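Local structure of putative phosphatase (DUF442) (Shewanella putrefaciens CN-32, 3GXH) at residues A[3-8]-A[37-42]; A[31-36]-A[54-59]; A[100-103]-A[109-112]. The protein is a putative phosphatase related to the tyrosine and dual-specificity phosphatases, and probably hydrolyses phosphate monoesters of a substrate not yet defined. All coordinates share one frame; numbering follows the deposited sequence.

Contact 1: residues A[3-8]-A[37-42]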
ATOM      1  N   ILE A   3      -0.998  17.142 -13.911  1.00 39.87           N
ATOM      2  CA  ILE A   3      -2.227  16.325 -13.822  1.00 37.99           C
ATOM      3  C   ILE A   3      -2.240  15.182 -14.847  1.00 35.93           C
ATOM      4  O   ILE A   3      -2.714  14.093 -14.529  1.00 32.74           O
ATOM      5  CB  ILE A   3      -3.561  17.158 -13.909  1.00 39.83           C
ATOM      6  CG1 ILE A   3      -4.775  16.277 -13.514  1.00 37.53           C
ATOM      7  CG2 ILE A   3      -3.739  17.791 -15.308  1.00 37.68           C
ATOM      8  CD1 ILE A   3      -4.721  15.706 -12.073  1.00 36.82           C
ATOM      9  N   GLU A   4      -1.710  15.439 -16.043  1.00 31.16           N
ATOM     10  CA  GLU A   4      -1.592  14.418 -17.073  1.00 31.82           C
ATOM     11  C   GLU A   4      -0.802  13.183 -16.587  1.00 28.59           C
ATOM     12  O   GLU A   4      -1.245  12.058 -16.815  1.00 26.50           O
ATOM     13  CB  GLU A   4      -0.958  14.986 -18.338  1.00 33.29           C
ATOM     14  CG  GLU A   4      -0.809  13.964 -19.473  1.00 43.29           C
ATOM     15  CD  GLU A   4      -0.498  14.608 -20.817  1.00 51.90           C
ATOM     16  OE1 GLU A   4      -0.126  15.805 -20.839  1.00 59.35           O
ATOM     17  OE2 GLU A   4      -0.625  13.910 -21.849  1.00 57.98           O
ATOM     18  N   SER A   5       0.345  13.365 -15.923  1.00 28.69           N
ATOM     19  CA  SER A   5       1.101  12.212 -15.416  0.50 26.31           C
ATOM     20  C   SER A   5       0.300  11.405 -14.382  1.00 28.06           C
ATOM     21  O   SER A   5       0.515  10.220 -14.234  1.00 26.88           O
ATOM     22  CB  SER A   5       2.436  12.643 -14.808  0.50 25.70           C
ATOM     23  OG  SER A   5       2.229  13.523 -13.715  0.50 20.76           O
ATOM     24  N   ILE A   6      -0.637  12.052 -13.687  1.00 24.13           N
ATOM     25  CA  ILE A   6      -1.429  11.426 -12.601  1.00 26.11           C
ATOM     26  C   ILE A   6      -2.689  10.637 -13.086  1.00 25.81           C
ATOM     27  O   ILE A   6      -3.045   9.508 -12.661  1.00 24.26           O
ATOM     28  CB  ILE A   6      -1.833  12.531 -11.620  1.00 25.87           C
ATOM     29  CG1 ILE A   6      -0.604  12.972 -10.843  1.00 26.10           C
ATOM     30  CG2 ILE A   6      -2.907  12.082 -10.714  1.00 19.21           C
ATOM     31  CD1 ILE A   6      -0.683  14.514 -10.439  1.00 31.04           C
ATOM     32  N   GLU A   7      -3.386  11.270 -13.987  1.00 20.25           N
ATOM     33  CA  GLU A   7      -4.366  10.545 -14.782  0.50 19.04           C
ATOM     34  C   GLU A   7      -3.645   9.406 -15.508  1.00 17.46           C
ATOM     35  O   GLU A   7      -4.278   8.410 -15.803  1.00 17.53           O
ATOM     36  CB  GLU A   7      -5.122  11.449 -15.769  0.50 22.15           C
ATOM     37  CG  GLU A   7      -4.297  12.008 -16.902  0.50 25.50           C
ATOM     38  CD  GLU A   7      -5.113  12.842 -17.890  0.50 33.36           C
ATOM     39  OE1 GLU A   7      -6.322  13.060 -17.652  0.50 40.45           O
ATOM     40  OE2 GLU A   7      -4.538  13.277 -18.903  0.50 34.68           O
ATOM     41  N   ASN A   8      -2.335   9.525 -15.736  1.00 16.08           N
ATOM     42  CA  ASN A   8      -1.584   8.473 -16.387  1.00 16.19           C
ATOM     43  C   ASN A   8      -1.329   7.273 -15.478  1.00 13.44           C
ATOM     44  O   ASN A   8      -0.800   6.287 -15.977  1.00 15.38           O
ATOM     45  CB  ASN A   8      -0.258   8.967 -16.999  1.00 19.34           C
ATOM     46  CG  ASN A   8      -0.448   9.628 -18.385  1.00 32.56           C
ATOM     47  OD1 ASN A   8      -1.552   9.698 -18.920  1.00 28.66           O
ATOM     48  ND2 ASN A   8       0.651  10.077 -18.970  1.00 31.56           N
ATOM     49  N   LYS A  37       7.035   6.972 -11.464  1.00 10.58           N
ATOM     50  CA  LYS A  37       8.103   7.948 -11.302  1.00 11.96           C
ATOM     51  C   LYS A  37       7.716   9.286 -11.946  1.00 12.33           C
ATOM     52  O   LYS A  37       7.926  10.356 -11.379  1.00 12.03           O
ATOM     53  CB  LYS A  37       9.412   7.449 -11.913  1.00 13.64           C
ATOM     54  CG  LYS A  37      10.599   8.464 -11.871  1.00 12.85           C
ATOM     55  CD  LYS A  37      11.020   8.759 -10.448  1.00 15.22           C
ATOM     56  CE  LYS A  37      12.124   9.806 -10.399  1.00 14.92           C
ATOM     57  NZ  LYS A  37      12.700   9.916  -9.009  1.00 15.45           N
ATOM     58  N   GLN A  38       7.196   9.217 -13.162  1.00 11.30           N
ATOM     59  CA  GLN A  38       6.844  10.424 -13.901  1.00 11.97           C
ATOM     60  C   GLN A  38       5.763  11.224 -13.211  1.00 12.90           C
ATOM     61  O   GLN A  38       5.721  12.452 -13.357  1.00 13.70           O
ATOM     62  CB  GLN A  38       6.442  10.047 -15.326  1.00 13.54           C
ATOM     63  CG  GLN A  38       7.630   9.626 -16.184  1.00 18.19           C
ATOM     64  CD  GLN A  38       7.326   8.680 -17.367  1.00 34.16           C
ATOM     65  OE1 GLN A  38       8.243   8.004 -17.866  1.00 42.82           O
ATOM     66  NE2 GLN A  38       6.080   8.630 -17.819  1.00 35.89           N
ATOM     67  N   ALA A  39       4.895  10.558 -12.453  1.00 11.67           N
ATOM     68  CA  ALA A  39       3.842  11.232 -11.665  1.00 11.87           C
ATOM     69  C   ALA A  39       4.363  11.839 -10.373  1.00 13.59           C
ATOM     70  O   ALA A  39       3.624  12.522  -9.676  1.00 15.77           O
ATOM     71  CB  ALA A  39       2.704  10.272 -11.341  1.00 13.38           C
ATOM     72  N   GLY A  40       5.608  11.553 -10.028  1.00 11.90           N
ATOM     73  CA  GLY A  40       6.191  12.112  -8.811  1.00 13.61           C
ATOM     74  C   GLY A  40       6.290  11.171  -7.620  1.00 12.94           C
ATOM     75  O   GLY A  40       6.653  11.605  -6.518  1.00 12.68           O
ATOM     76  N   VAL A  41       5.985   9.893  -7.808  1.00  9.85           N
ATOM     77  CA  VAL A  41       6.141   8.962  -6.719  1.00 10.17           C
ATOM     78  C   VAL A  41       7.641   8.797  -6.393  1.00  9.90           C
ATOM     79  O   VAL A  41       8.476   8.645  -7.299  1.00 10.86           O
ATOM     80  CB  VAL A  41       5.493   7.585  -6.997  1.00  9.61           C
ATOM     81  CG1 VAL A  41       5.762   6.571  -5.849  1.00 12.01           C
ATOM     82  CG2 VAL A  41       3.979   7.793  -7.222  1.00 11.52           C
ATOM     83  N   ASP A  42       8.000   8.820  -5.094  1.00  9.93           N
ATOM     84  CA  ASP A  42       9.380   8.743  -4.641  1.00 10.58           C
ATOM     85  C   ASP A  42       9.747   7.353  -4.096  1.00  9.53           C
ATOM     86  O   ASP A  42      10.901   6.960  -4.188  1.00 10.95           O
ATOM     87  CB  ASP A  42       9.601   9.750  -3.506  1.00 10.71           C
ATOM     88  CG  ASP A  42       9.410  11.175  -3.917  1.00 13.61           C
ATOM     89  OD1 ASP A  42      10.053  11.611  -4.895  1.00 13.47           O
ATOM     90  OD2 ASP A  42       8.598  11.915  -3.272  1.00 13.60           O
TER
HETATM   91  O   HOH W   1       3.424   9.876 -17.727  1.00 24.97           O
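Ser5 faces Ala39 with chi1 near 61°, a torsion that sets OG between its own backbone N and carbonyl carbon; in this one of two conformers, OG rests 3.5 Å from Ala39 CA. The hydroxyl is hydrogen-bonded to Asn2 O, just before the helix, and meets the partner segment by van der Waals contact alone. Beside it, Ser5 CB lies 3.6 Å from Gln38 O. The backbones come close here because the facing side chains are small: the CA atoms of Ser5 and Ala39 are 4.7 Å apart. In return, the Ala39 methyl CB touches the helix backbone at Ser5 O, 3.6 Å away, and Ile6 CG1 packs loosely against Ala39 CB at 4.3 Å. Towards solvent, one water joins two side-chain amides, accepting from Asn8 ND2 at 3.0 Å and from Gln38 NE2 at 2.9 Å; no direct hydrogen bond crosses the contact. Gly40, with phi of 103°, turns the chain in a Schellman motif just past Ala39. This is surface packing of the short N-terminal helix 3-7 on the C-terminal end of helix 30-38. Leu9 also touches Ala39, while beyond the Schellman turn Val41 packs on Met68 and Asp42 pairs through its backbone with Asp69 and Asp99, leading into strand 43-46.

Contact 2: residues A[31-36]-A[54-59]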
ATOM      1  N   GLN A  31       6.493  -1.353 -16.963  1.00 10.52           N
ATOM      2  CA  GLN A  31       6.332  -0.029 -17.561  1.00 11.00           C
ATOM      3  C   GLN A  31       5.593   0.927 -16.656  1.00 11.03           C
ATOM      4  O   GLN A  31       5.866   2.133 -16.657  1.00 11.63           O
ATOM      5  CB  GLN A  31       5.709  -0.163 -18.953  1.00 13.49           C
ATOM      6  CG  GLN A  31       4.527  -0.920 -19.044  1.00 17.12           C
ATOM      7  CD  GLN A  31       4.701  -2.501 -19.197  1.00 17.96           C
ATOM      8  OE1 GLN A  31       5.788  -3.189 -18.891  1.00 17.34           O
ATOM      9  NE2 GLN A  31       3.563  -3.118 -19.611  1.00 17.58           N
ATOM     10  N   GLN A  32       4.676   0.414 -15.867  1.00  9.96           N
ATOM     11  CA  GLN A  32       3.902   1.244 -14.928  1.00  8.74           C
ATOM     12  C   GLN A  32       4.794   1.833 -13.818  1.00 10.41           C
ATOM     13  O   GLN A  32       4.480   2.895 -13.280  1.00 10.91           O
ATOM     14  CB  GLN A  32       2.683   0.509 -14.357  1.00 10.82           C
ATOM     15  CG  GLN A  32       1.633   0.305 -15.426  1.00 10.68           C
ATOM     16  CD  GLN A  32       0.564  -0.642 -15.037  1.00 10.18           C
ATOM     17  OE1 GLN A  32       0.784  -1.515 -14.199  1.00 10.96           O
ATOM     18  NE2 GLN A  32      -0.624  -0.496 -15.684  1.00 10.64           N
ATOM     19  N   PHE A  33       5.919   1.193 -13.479  1.00 10.26           N
ATOM     20  CA  PHE A  33       6.802   1.828 -12.515  1.00  9.85           C
ATOM     21  C   PHE A  33       7.378   3.119 -13.078  1.00 10.65           C
ATOM     22  O   PHE A  33       7.590   4.078 -12.332  1.00 11.01           O
ATOM     23  CB  PHE A  33       7.915   0.881 -12.091  1.00 10.86           C
ATOM     24  CG  PHE A  33       7.459  -0.196 -11.176  1.00 10.63           C
ATOM     25  CD1 PHE A  33       6.935   0.114  -9.932  1.00  9.98           C
ATOM     26  CD2 PHE A  33       7.549  -1.547 -11.496  1.00 12.44           C
ATOM     27  CE1 PHE A  33       6.473  -0.877  -9.039  1.00 12.87           C
ATOM     28  CE2 PHE A  33       7.054  -2.521 -10.600  1.00 11.81           C
ATOM     29  CZ  PHE A  33       6.527  -2.170  -9.396  1.00 12.78           C
ATOM     30  N   SER A  34       7.670   3.150 -14.370  1.00 10.51           N
ATOM     31  CA  SER A  34       8.096   4.415 -14.993  1.00 11.53           C
ATOM     32  C   SER A  34       7.010   5.485 -14.934  1.00 11.03           C
ATOM     33  O   SER A  34       7.295   6.673 -14.718  1.00 12.59           O
ATOM     34  CB  SER A  34       8.563   4.163 -16.426  1.00 15.11           C
ATOM     35  OG  SER A  34       9.820   3.479 -16.385  1.00 20.03           O
ATOM     36  N   LEU A  35       5.759   5.079 -15.120  1.00 11.26           N
ATOM     37  CA  LEU A  35       4.642   6.036 -15.045  1.00 10.63           C
ATOM     38  C   LEU A  35       4.548   6.602 -13.614  1.00 11.21           C
ATOM     39  O   LEU A  35       4.317   7.788 -13.403  1.00 10.67           O
ATOM     40  CB  LEU A  35       3.305   5.371 -15.415  1.00 10.94           C
ATOM     41  CG  LEU A  35       3.225   4.793 -16.835  1.00 10.84           C
ATOM     42  CD1 LEU A  35       1.852   4.160 -16.985  1.00 12.22           C
ATOM     43  CD2 LEU A  35       3.425   5.907 -17.859  1.00 13.60           C
ATOM     44  N   LEU A  36       4.735   5.738 -12.622  1.00  9.68           N
ATOM     45  CA  LEU A  36       4.757   6.171 -11.223  1.00 10.69           C
ATOM     46  C   LEU A  36       5.837   7.214 -10.981  1.00 11.04           C
ATOM     47  O   LEU A  36       5.573   8.260 -10.343  1.00 11.15           O
ATOM     48  CB  LEU A  36       4.944   4.975 -10.280  1.00  9.85           C
ATOM     49  CG  LEU A  36       3.658   4.134 -10.198  1.00 10.91           C
ATOM     50  CD1 LEU A  36       3.998   2.685  -9.748  1.00 11.28           C
ATOM     51  CD2 LEU A  36       2.590   4.804  -9.239  1.00 10.88           C
ATOM     52  N   ASP A  54       2.772 -14.659  -8.974  1.00 11.88           N
ATOM     53  CA  ASP A  54       2.469 -13.472  -9.759  1.00 10.72           C
ATOM     54  C   ASP A  54       3.480 -12.340  -9.564  1.00 11.48           C
ATOM     55  O   ASP A  54       3.476 -11.346 -10.307  1.00 11.32           O
ATOM     56  CB  ASP A  54       1.100 -12.972  -9.434  1.00 11.53           C
ATOM     57  CG  ASP A  54       0.033 -13.969  -9.782  1.00 12.28           C
ATOM     58  OD1 ASP A  54      -0.237 -14.165 -10.969  1.00 13.12           O
ATOM     59  OD2 ASP A  54      -0.524 -14.613  -8.826  1.00 15.28           O
ATOM     60  N   ALA A  55       4.358 -12.480  -8.566  1.00 11.51           N
ATOM     61  CA  ALA A  55       5.306 -11.425  -8.245  1.00 10.77           C
ATOM     62  C   ALA A  55       6.363 -11.246  -9.292  1.00 10.10           C
ATOM     63  O   ALA A  55       6.769 -12.166  -9.992  1.00 11.64           O
ATOM     64  CB  ALA A  55       5.999 -11.724  -6.892  1.00 12.31           C
ATOM     65  N   HIS A  56       6.927 -10.045  -9.366  1.00 10.11           N
ATOM     66  CA  HIS A  56       8.098  -9.845 -10.180  1.00  9.96           C
ATOM     67  C   HIS A  56       9.243 -10.655  -9.606  1.00 10.65           C
ATOM     68  O   HIS A  56       9.366 -10.768  -8.397  1.00 12.01           O
ATOM     69  CB  HIS A  56       8.519  -8.355 -10.207  1.00 11.06           C
ATOM     70  CG  HIS A  56       7.509  -7.460 -10.850  1.00 10.83           C
ATOM     71  ND1 HIS A  56       7.226  -7.559 -12.193  1.00 11.40           N
ATOM     72  CD2 HIS A  56       6.666  -6.519 -10.332  1.00 11.48           C
ATOM     73  CE1 HIS A  56       6.285  -6.674 -12.482  1.00  9.74           C
ATOM     74  NE2 HIS A  56       5.934  -6.024 -11.381  1.00 10.99           N
ATOM     75  N   PRO A  57      10.119 -11.175 -10.467  1.00 10.53           N
ATOM     76  CA  PRO A  57      11.290 -11.906  -9.928  1.00 12.05           C
ATOM     77  C   PRO A  57      12.189 -10.973  -9.055  1.00 12.58           C
ATOM     78  O   PRO A  57      12.815 -11.457  -8.117  1.00 13.22           O
ATOM     79  CB  PRO A  57      12.024 -12.361 -11.154  1.00 14.25           C
ATOM     80  CG  PRO A  57      10.953 -12.501 -12.191  1.00 20.50           C
ATOM     81  CD  PRO A  57       9.962 -11.391 -11.904  1.00 13.10           C
ATOM     82  N   ASP A  58      12.236  -9.688  -9.376  1.00 10.84           N
ATOM     83  CA  ASP A  58      13.031  -8.709  -8.600  1.00  9.03           C
ATOM     84  C   ASP A  58      12.391  -7.340  -8.754  1.00  9.63           C
ATOM     85  O   ASP A  58      12.827  -6.512  -9.556  1.00 10.56           O
ATOM     86  CB  ASP A  58      14.446  -8.719  -9.090  1.00  9.52           C
ATOM     87  CG  ASP A  58      15.407  -7.920  -8.201  1.00 14.73           C
ATOM     88  OD1 ASP A  58      14.908  -7.211  -7.299  1.00 12.95           O
ATOM     89  OD2 ASP A  58      16.617  -8.006  -8.423  1.00 16.33           O
ATOM     90  N   GLU A  59      11.341  -7.129  -7.968  1.00 10.62           N
ATOM     91  CA  GLU A  59      10.630  -5.876  -8.030  1.00  9.33           C
ATOM     92  C   GLU A  59      11.553  -4.710  -7.700  1.00 10.97           C
ATOM     93  O   GLU A  59      11.460  -3.631  -8.314  1.00 11.09           O
ATOM     94  CB  GLU A  59       9.388  -5.866  -7.153  1.00  9.43           C
ATOM     95  CG  GLU A  59       8.681  -4.493  -7.248  1.00 11.48           C
ATOM     96  CD  GLU A  59       7.324  -4.442  -6.643  1.00 12.33           C
ATOM     97  OE1 GLU A  59       6.482  -5.323  -6.903  1.00 12.07           O
ATOM     98  OE2 GLU A  59       7.093  -3.440  -5.911  1.00 12.05           O
TER
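Phe33 pushes the far end of its ring between His56 and Glu59, and these three side chains make the whole contact. The chi1 of -74° sets the Phe33 ring anti to its carbonyl carbon and directs it off helix 30-38 towards the loop. Two adjoining ring atoms divide the work. CE2 of Phe33 meets the imidazole, 3.8 Å from His56 NE2, which lies near the plane of the phenyl ring at its edge. The two rings arrive from opposite directions, with planes inclined at 59° and centroids 5.8 Å apart, an oblique pair. CZ of Phe33 instead meets the carboxylate end of Glu59, with CD of Glu59 3.7 Å away. Glu59 reaches this place through an extended chain, CG anti to the backbone N, and crosses the phenylalanine side chain at about a right angle. Its OE1 lies in the plane of the imidazole at the ring's edge, 3.6 Å from His56 CD2, so the two residues of the 54-59 segment also adjoin each other. Leu62 and Val63 of helix 59-65 add to the apolar setting of Phe33; Asp58 is the N-cap of that helix and bonds to Lys61 N. No hydrogen bond spans the contact, and the polar ends are satisfied by outside partners: His56 NE2 by Pro28 O, Glu59 OE2 by His103 NE2. Chemically, the buried Phe33 ring packs against the carboxylate while His103 NE2 is hydrogen-bonded to its OE2, which probably fixes the direction of Glu59 and makes it a second-shell residue behind the putative phosphate-binding loop.

Contact 3: residues A[100-103]-A[109-112]. With SO4 (sulfate ion), chain D.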
ATOM      1  N   VAL A 100       4.486   8.384  -1.719  1.00 10.19           N
ATOM      2  CA  VAL A 100       4.625   6.945  -1.509  1.00 10.03           C
ATOM      3  C   VAL A 100       3.495   6.196  -2.214  1.00 11.34           C
ATOM      4  O   VAL A 100       2.322   6.612  -2.184  1.00 11.09           O
ATOM      5  CB  VAL A 100       4.550   6.634  -0.026  1.00 10.22           C
ATOM      6  CG1 VAL A 100       4.650   5.112   0.256  1.00 12.78           C
ATOM      7  CG2 VAL A 100       5.637   7.443   0.762  1.00 12.64           C
ATOM      8  N   LEU A 101       3.856   5.089  -2.831  1.00 10.82           N
ATOM      9  CA  LEU A 101       2.896   4.049  -3.210  1.00 10.32           C
ATOM     10  C   LEU A 101       3.061   2.854  -2.304  1.00  9.64           C
ATOM     11  O   LEU A 101       4.213   2.371  -2.173  1.00 11.72           O
ATOM     12  CB  LEU A 101       3.161   3.579  -4.654  1.00  9.63           C
ATOM     13  CG  LEU A 101       2.377   2.337  -5.073  1.00  9.25           C
ATOM     14  CD1 LEU A 101       0.855   2.611  -5.103  1.00 10.49           C
ATOM     15  CD2 LEU A 101       2.799   1.780  -6.418  1.00 11.37           C
ATOM     16  N   VAL A 102       1.988   2.396  -1.676  1.00 10.20           N
ATOM     17  CA  VAL A 102       2.009   1.093  -1.013  1.00  9.52           C
ATOM     18  C   VAL A 102       1.152   0.169  -1.868  1.00 10.15           C
ATOM     19  O   VAL A 102       0.030   0.549  -2.251  1.00 10.25           O
ATOM     20  CB  VAL A 102       1.588   1.156   0.447  1.00 10.21           C
ATOM     21  CG1 VAL A 102       0.170   1.777   0.643  1.00 11.10           C
ATOM     22  CG2 VAL A 102       1.719  -0.190   1.156  1.00 11.53           C
ATOM     23  N   HIS A 103       1.656  -1.010  -2.187  1.00 10.30           N
ATOM     24  CA  HIS A 103       0.909  -1.919  -3.054  1.00 10.29           C
ATOM     25  C   HIS A 103       1.054  -3.357  -2.698  1.00  9.84           C
ATOM     26  O   HIS A 103       1.940  -3.767  -1.956  1.00 11.22           O
ATOM     27  CB  HIS A 103       1.332  -1.706  -4.519  1.00 10.11           C
ATOM     28  CG  HIS A 103       2.578  -2.443  -4.898  1.00  9.42           C
ATOM     29  ND1 HIS A 103       2.530  -3.765  -5.331  1.00  9.97           N
ATOM     30  CD2 HIS A 103       3.880  -2.076  -4.938  1.00 10.16           C
ATOM     31  CE1 HIS A 103       3.773  -4.163  -5.595  1.00 10.94           C
ATOM     32  NE2 HIS A 103       4.608  -3.176  -5.343  1.00 10.79           N
ATOM     33  N   ARG A 109      -4.295  -5.981   0.950  1.00 11.74           N
ATOM     34  CA  ARG A 109      -3.324  -5.691   2.018  1.00 10.89           C
ATOM     35  C   ARG A 109      -3.047  -4.187   2.078  1.00 10.45           C
ATOM     36  O   ARG A 109      -3.063  -3.579   3.191  1.00 10.56           O
ATOM     37  CB  ARG A 109      -1.985  -6.396   1.786  1.00 11.83           C
ATOM     38  CG  ARG A 109      -1.994  -7.887   1.997  1.00 11.59           C
ATOM     39  CD  ARG A 109      -0.787  -8.400   1.173  1.00 15.44           C
ATOM     40  NE  ARG A 109      -0.418  -9.797   1.297  1.00 16.15           N
ATOM     41  CZ  ARG A 109      -0.911 -10.778   0.563  1.00 15.01           C
ATOM     42  NH1 ARG A 109      -1.977 -10.617  -0.226  1.00 20.34           N
ATOM     43  NH2 ARG A 109      -0.404 -11.983   0.683  1.00 17.51           N
ATOM     44  N   ALA A 110      -2.738  -3.547   0.949  1.00 10.42           N
ATOM     45  CA  ALA A 110      -2.305  -2.163   0.932  1.00 11.28           C
ATOM     46  C   ALA A 110      -3.376  -1.177   1.350  1.00 10.49           C
ATOM     47  O   ALA A 110      -3.094  -0.237   2.096  1.00 11.03           O
ATOM     48  CB  ALA A 110      -1.667  -1.789  -0.457  1.00 11.80           C
ATOM     49  N   SER A 111      -4.605  -1.358   0.915  1.00 10.77           N
ATOM     50  CA  SER A 111      -5.674  -0.430   1.339  1.00 10.16           C
ATOM     51  C   SER A 111      -5.972  -0.585   2.848  1.00 10.62           C
ATOM     52  O   SER A 111      -6.258   0.422   3.508  1.00 10.72           O
ATOM     53  CB  SER A 111      -6.935  -0.590   0.501  1.00 11.21           C
ATOM     54  OG  SER A 111      -7.566  -1.859   0.689  1.00 11.17           O
ATOM     55  N   ALA A 112      -5.849  -1.803   3.372  1.00 11.40           N
ATOM     56  CA  ALA A 112      -6.032  -2.049   4.817  1.00 11.24           C
ATOM     57  C   ALA A 112      -4.929  -1.336   5.610  1.00 10.81           C
ATOM     58  O   ALA A 112      -5.181  -0.691   6.607  1.00 13.05           O
ATOM     59  CB  ALA A 112      -6.089  -3.552   5.122  1.00 10.84           C
TER
HETATM   60  S   SO4 D   5      -3.872  -8.634  -2.268  1.00 13.10           S
HETATM   61  O1  SO4 D   5      -4.761  -7.691  -2.874  1.00 13.99           O
HETATM   62  O2  SO4 D   5      -4.442  -9.981  -2.268  1.00 15.00           O
HETATM   63  O3  SO4 D   5      -2.614  -8.667  -3.003  1.00 13.63           O
HETATM   64  O4  SO4 D   5      -3.546  -8.173  -0.905  1.00 14.40           O
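Ala110 turns its methyl toward the end of strand 100-103, where CB lies 3.4 Å from Val102 O and 3.7 Å from His103 CA. The side chain of Val102 points back towards the helix. With chi1 at 57°, CG2 is anti to the backbone N, and this branch approaches Ala110 CB to 4.1 Å, while CG1 sits alongside near Ala110 O. His103 turns the other way: its CB leaves on the far side of the strand, so only its backbone lines the alanine, and its NE2 is hydrogen-bonded to Glu59 OE2. Arg109, one residue before Ala110, is directed away from the strand to a sulfate ion. It holds a single oxygen twice, Arg109 N to SO4 O4 at 3.0 Å and nearly straight at 171°, and Arg109 NH1 to the same O4 at 3.0 Å and 162°. The chain is extended from CG to NE and lies along O4, and the anion meets the guanidinium at its edge. NE is bonded in turn to Val75 O, which helps fix the rotation of the group. Backbone N atoms of Leu105, Ala106 and Tyr108 complete the grip, so the anion sits at the N-terminal end of helix 108-120, where the helix dipole would probably favour it. Such a strand, anion-binding loop and helix with arginine in its first turn resemble the P-loop of tyrosine phosphatases, consistent with the family, and the sulfate probably marks the substrate phosphate position. Strand 100-103 runs in the middle of the sheet between strands 22-25 and 43-46; helix 108-120 packs on the Val102 face together with helix 82-94, through Phe88.

Contacts 1 and 2 share helix 30-38, with centres 15 Å apart; their segments alternate along the chain, and both close before contact 3 opens. Contact 1 lies at the surface, at the C-terminal end of that helix, whereas contact 3 is at the centre of the molecule, about 17 Å from contact 1 and 15 Å from contact 2, centre to centre. Two pairs join contact 2 to strand 100-103: Leu36 CD1 packs on Leu101 CD2 at 3.7 Å, and Glu59 OE2 bonds to His103 NE2 at 2.6 Å. Contact 2 thus meets one face of strand 100-103, and contact 3 puts helix 108-120 on the other, linking the probable phosphate site to a buried carboxylate behind it.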